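Local coordinates for protein exoglucanase A (Cellulomonas fimi, PDB 7CBD) that hydrolyses beta-1,4-glucosidic linkages of cellulose with inversion of anomeric configuration, releasing cellobiose from the non-reducing chain ends, at residues A[381-393]-A[402-414]. Residues are numbered along the deposited sequence; the frame is centred on the assembly and turned at random. Where two conformers were deposited one is given.
Sequences QGKRFDRMCDPTF and LTGATPNAPLAGQ
Two C-terminal loops of the family 6 catalytic domain meet beside the predicted nucleophile Asp-371, and Thr-403 and Lys-383 carry the polar bonds between them. Thr-403 OG1 donates to Asp-390 O at 2.8 Å, from above the carbonyl plane. Phe-393 N closes a type I turn onto the same oxygen from the opposite face. OG1 also accepts from Ala-405 N at 3.1 Å, an ST turn. With chi1 at 58°, OG1 sits between the backbone N and the carbonyl carbon, which lets it meet both partners, while CG2 lies against Met-388 O and, at 4.1 Å, near the edge of the Phe-393 ring at CD2. With an alanine here, Asp-390 O and Ala-405 N would probably each lose a partner and a gap would open at the Phe-393 edge. Ala-405 CB packs on Cys-389 O, and Cys-389 is disulfide-bonded to Cys-335. Pro-391 CG meets Pro-407 CG at 3.9 Å. At the other end, the Lys-383 chain, extended beyond CG, crosses Leu-411 at a slant, and its NZ donates to Ala-412 O (2.6 Å) and Gln-381 OE1 (2.8 Å). A water links Gln-381 NE2, Gln-414 NE2 and Ala-412 O. Ala-412 O thus takes both ammonium and water, and two carbonyl oxygens probably partly offset the lysine charge.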
# COMPACT_ATOMS: atom_id res chain seq x y z
N GLN A 381 6.80 0.15 -22.27
CA GLN A 381 7.42 -0.20 -21.00
C GLN A 381 7.87 -1.66 -20.96
O GLN A 381 8.57 -2.05 -20.03
CB GLN A 381 6.45 0.05 -19.85
CG GLN A 381 6.06 1.50 -19.66
CD GLN A 381 5.41 1.74 -18.33
OE1 GLN A 381 5.67 1.01 -17.36
NE2 GLN A 381 4.55 2.75 -18.26
N GLY A 382 7.48 -2.46 -21.95
CA GLY A 382 7.74 -3.89 -21.89
C GLY A 382 7.01 -4.59 -20.77
O GLY A 382 7.40 -5.71 -20.40
N LYS A 383 5.97 -3.98 -20.22
CA LYS A 383 5.21 -4.60 -19.14
C LYS A 383 4.37 -5.75 -19.68
O LYS A 383 3.96 -5.75 -20.85
CB LYS A 383 4.30 -3.57 -18.47
CG LYS A 383 4.83 -3.05 -17.15
CD LYS A 383 4.04 -1.84 -16.71
CE LYS A 383 4.51 -1.31 -15.37
NZ LYS A 383 4.11 0.11 -15.19
N ARG A 384 4.11 -6.72 -18.82
CA ARG A 384 3.43 -7.95 -19.18
C ARG A 384 2.05 -8.01 -18.55
O ARG A 384 1.77 -7.35 -17.54
CB ARG A 384 4.25 -9.16 -18.74
CG ARG A 384 5.70 -9.07 -19.18
CD ARG A 384 5.77 -9.01 -20.70
NE ARG A 384 5.25 -10.24 -21.29
CZ ARG A 384 5.94 -11.38 -21.36
NH1 ARG A 384 7.18 -11.45 -20.89
NH2 ARG A 384 5.38 -12.45 -21.91
N PHE A 385 1.20 -8.83 -19.15
CA PHE A 385 -0.22 -8.91 -18.80
C PHE A 385 -0.44 -9.92 -17.68
O PHE A 385 0.00 -11.07 -17.78
CB PHE A 385 -1.00 -9.34 -20.04
CG PHE A 385 -2.49 -9.47 -19.82
CD1 PHE A 385 -3.19 -8.53 -19.10
CD2 PHE A 385 -3.19 -10.54 -20.37
CE1 PHE A 385 -4.56 -8.65 -18.91
CE2 PHE A 385 -4.56 -10.67 -20.20
CZ PHE A 385 -5.24 -9.72 -19.47
N ASP A 386 -1.13 -9.49 -16.63
CA ASP A 386 -1.48 -10.36 -15.51
C ASP A 386 -2.99 -10.53 -15.50
O ASP A 386 -3.72 -9.54 -15.37
CB ASP A 386 -1.02 -9.73 -14.19
CG ASP A 386 -1.08 -10.70 -13.01
OD1 ASP A 386 -2.02 -11.52 -12.92
OD2 ASP A 386 -0.18 -10.63 -12.15
N ARG A 387 -3.45 -11.77 -15.63
CA ARG A 387 -4.89 -12.02 -15.71
C ARG A 387 -5.63 -11.69 -14.42
O ARG A 387 -6.86 -11.61 -14.45
CB ARG A 387 -5.16 -13.44 -16.18
CG ARG A 387 -4.73 -13.69 -17.61
CD ARG A 387 -5.50 -14.83 -18.25
NE ARG A 387 -6.87 -14.43 -18.56
CZ ARG A 387 -7.84 -15.26 -18.92
NH1 ARG A 387 -9.05 -14.79 -19.17
NH2 ARG A 387 -7.61 -16.57 -19.00
N MET A 388 -4.93 -11.46 -13.31
CA MET A 388 -5.64 -10.97 -12.13
C MET A 388 -6.22 -9.57 -12.35
O MET A 388 -7.09 -9.15 -11.58
CB MET A 388 -4.73 -11.01 -10.91
CG MET A 388 -4.46 -12.44 -10.44
SD MET A 388 -5.95 -13.28 -9.87
CE MET A 388 -6.23 -12.47 -8.30
N CYS A 389 -5.77 -8.87 -13.39
CA CYS A 389 -6.29 -7.57 -13.78
C CYS A 389 -7.34 -7.68 -14.87
O CYS A 389 -7.84 -6.66 -15.35
CB CYS A 389 -5.14 -6.70 -14.29
SG CYS A 389 -3.83 -6.45 -13.09
N ASP A 390 -7.68 -8.91 -15.27
CA ASP A 390 -8.52 -9.20 -16.43
C ASP A 390 -9.96 -9.41 -15.99
O ASP A 390 -10.23 -10.38 -15.26
CB ASP A 390 -7.96 -10.48 -17.06
CG ASP A 390 -8.70 -10.93 -18.30
OD1 ASP A 390 -9.74 -10.36 -18.70
OD2 ASP A 390 -8.21 -11.93 -18.88
N PRO A 391 -10.90 -8.56 -16.40
CA PRO A 391 -12.31 -8.76 -16.01
C PRO A 391 -12.91 -10.07 -16.48
O PRO A 391 -13.98 -10.46 -15.98
CB PRO A 391 -13.04 -7.56 -16.64
CG PRO A 391 -11.97 -6.55 -16.90
CD PRO A 391 -10.72 -7.33 -17.20
N THR A 392 -12.30 -10.76 -17.45
CA THR A 392 -12.85 -11.99 -17.99
C THR A 392 -12.33 -13.23 -17.28
O THR A 392 -12.77 -14.34 -17.60
CB THR A 392 -12.55 -12.14 -19.49
OG1 THR A 392 -11.17 -12.48 -19.69
CG2 THR A 392 -12.90 -10.88 -20.26
N PHE A 393 -11.41 -13.08 -16.33
CA PHE A 393 -10.67 -14.22 -15.80
C PHE A 393 -11.36 -14.76 -14.55
O PHE A 393 -11.57 -14.02 -13.58
CB PHE A 393 -9.24 -13.80 -15.49
CG PHE A 393 -8.35 -14.90 -14.94
CD1 PHE A 393 -8.17 -16.08 -15.65
CD2 PHE A 393 -7.68 -14.73 -13.74
CE1 PHE A 393 -7.34 -17.09 -15.16
CE2 PHE A 393 -6.84 -15.73 -13.25
CZ PHE A 393 -6.68 -16.91 -13.95
N LEU A 402 -14.73 -14.74 -10.73
CA LEU A 402 -14.21 -13.65 -11.55
C LEU A 402 -13.46 -12.63 -10.70
O LEU A 402 -13.76 -12.42 -9.52
CB LEU A 402 -15.36 -12.95 -12.27
CG LEU A 402 -15.98 -13.72 -13.44
CD1 LEU A 402 -17.28 -13.07 -13.89
CD2 LEU A 402 -15.01 -13.84 -14.62
N THR A 403 -12.48 -11.97 -11.33
CA THR A 403 -11.64 -11.02 -10.63
C THR A 403 -12.42 -9.81 -10.14
O THR A 403 -12.02 -9.16 -9.17
CB THR A 403 -10.54 -10.50 -11.55
OG1 THR A 403 -11.15 -9.90 -12.71
CG2 THR A 403 -9.59 -11.62 -11.98
N GLY A 404 -13.50 -9.45 -10.83
CA GLY A 404 -14.11 -8.16 -10.56
C GLY A 404 -13.20 -6.99 -10.87
O GLY A 404 -13.41 -5.90 -10.33
N ALA A 405 -12.21 -7.17 -11.73
CA ALA A 405 -11.28 -6.09 -12.05
C ALA A 405 -11.96 -5.00 -12.88
O ALA A 405 -12.88 -5.27 -13.66
CB ALA A 405 -10.06 -6.63 -12.80
N THR A 406 -11.50 -3.76 -12.71
CA THR A 406 -12.06 -2.63 -13.45
C THR A 406 -11.57 -2.68 -14.90
O THR A 406 -10.36 -2.76 -15.14
CB THR A 406 -11.66 -1.30 -12.79
OG1 THR A 406 -12.02 -1.32 -11.40
CG2 THR A 406 -12.37 -0.14 -13.46
N PRO A 407 -12.47 -2.67 -15.89
CA PRO A 407 -12.04 -2.75 -17.29
C PRO A 407 -11.38 -1.46 -17.74
O PRO A 407 -11.45 -0.42 -17.09
CB PRO A 407 -13.35 -2.96 -18.07
CG PRO A 407 -14.34 -3.40 -17.06
CD PRO A 407 -13.93 -2.76 -15.77
N ASN A 408 -10.75 -1.54 -18.91
CA ASN A 408 -10.10 -0.39 -19.55
C ASN A 408 -8.99 0.20 -18.69
O ASN A 408 -8.79 1.41 -18.64
CB ASN A 408 -11.12 0.67 -19.99
CG ASN A 408 -12.01 0.17 -21.10
OD1 ASN A 408 -11.52 -0.33 -22.11
ND2 ASN A 408 -13.32 0.29 -20.92
N ALA A 409 -8.24 -0.68 -18.02
CA ALA A 409 -7.17 -0.25 -17.11
C ALA A 409 -5.86 -0.10 -17.86
O ALA A 409 -5.48 -0.99 -18.63
CB ALA A 409 -6.98 -1.29 -16.01
N PRO A 410 -5.12 0.98 -17.64
CA PRO A 410 -3.79 1.14 -18.25
C PRO A 410 -2.73 0.42 -17.42
O PRO A 410 -3.02 -0.20 -16.41
CB PRO A 410 -3.59 2.65 -18.21
CG PRO A 410 -4.27 3.07 -16.96
CD PRO A 410 -5.48 2.16 -16.82
N LEU A 411 -1.48 0.53 -17.88
CA LEU A 411 -0.36 -0.10 -17.19
C LEU A 411 -0.24 0.44 -15.77
O LEU A 411 -0.69 1.54 -15.45
CB LEU A 411 0.95 0.20 -17.91
CG LEU A 411 1.16 -0.33 -19.33
CD1 LEU A 411 2.52 0.12 -19.86
CD2 LEU A 411 1.04 -1.84 -19.38
N ALA A 412 0.37 -0.37 -14.90
CA ALA A 412 0.59 0.04 -13.52
C ALA A 412 1.27 1.40 -13.47
O ALA A 412 2.22 1.66 -14.21
CB ALA A 412 1.46 -1.00 -12.82
N GLY A 413 0.76 2.29 -12.62
CA GLY A 413 1.31 3.61 -12.46
C GLY A 413 0.72 4.67 -13.37
O GLY A 413 0.91 5.86 -13.12
N GLN A 414 0.02 4.26 -14.43
CA GLN A 414 -0.62 5.20 -15.33
C GLN A 414 -1.96 5.67 -14.77
O GLN A 414 -2.60 4.98 -13.97
CB GLN A 414 -0.81 4.56 -16.70
CG GLN A 414 0.49 4.19 -17.39
CD GLN A 414 1.35 5.41 -17.69
OE1 GLN A 414 0.93 6.31 -18.42
NE2 GLN A 414 2.55 5.45 -17.13
O HOH W 1 3.67 3.40 -15.54
O HOH W 2 -8.03 -4.06 -14.15
O HOH W 3 -14.87 -9.58 -13.47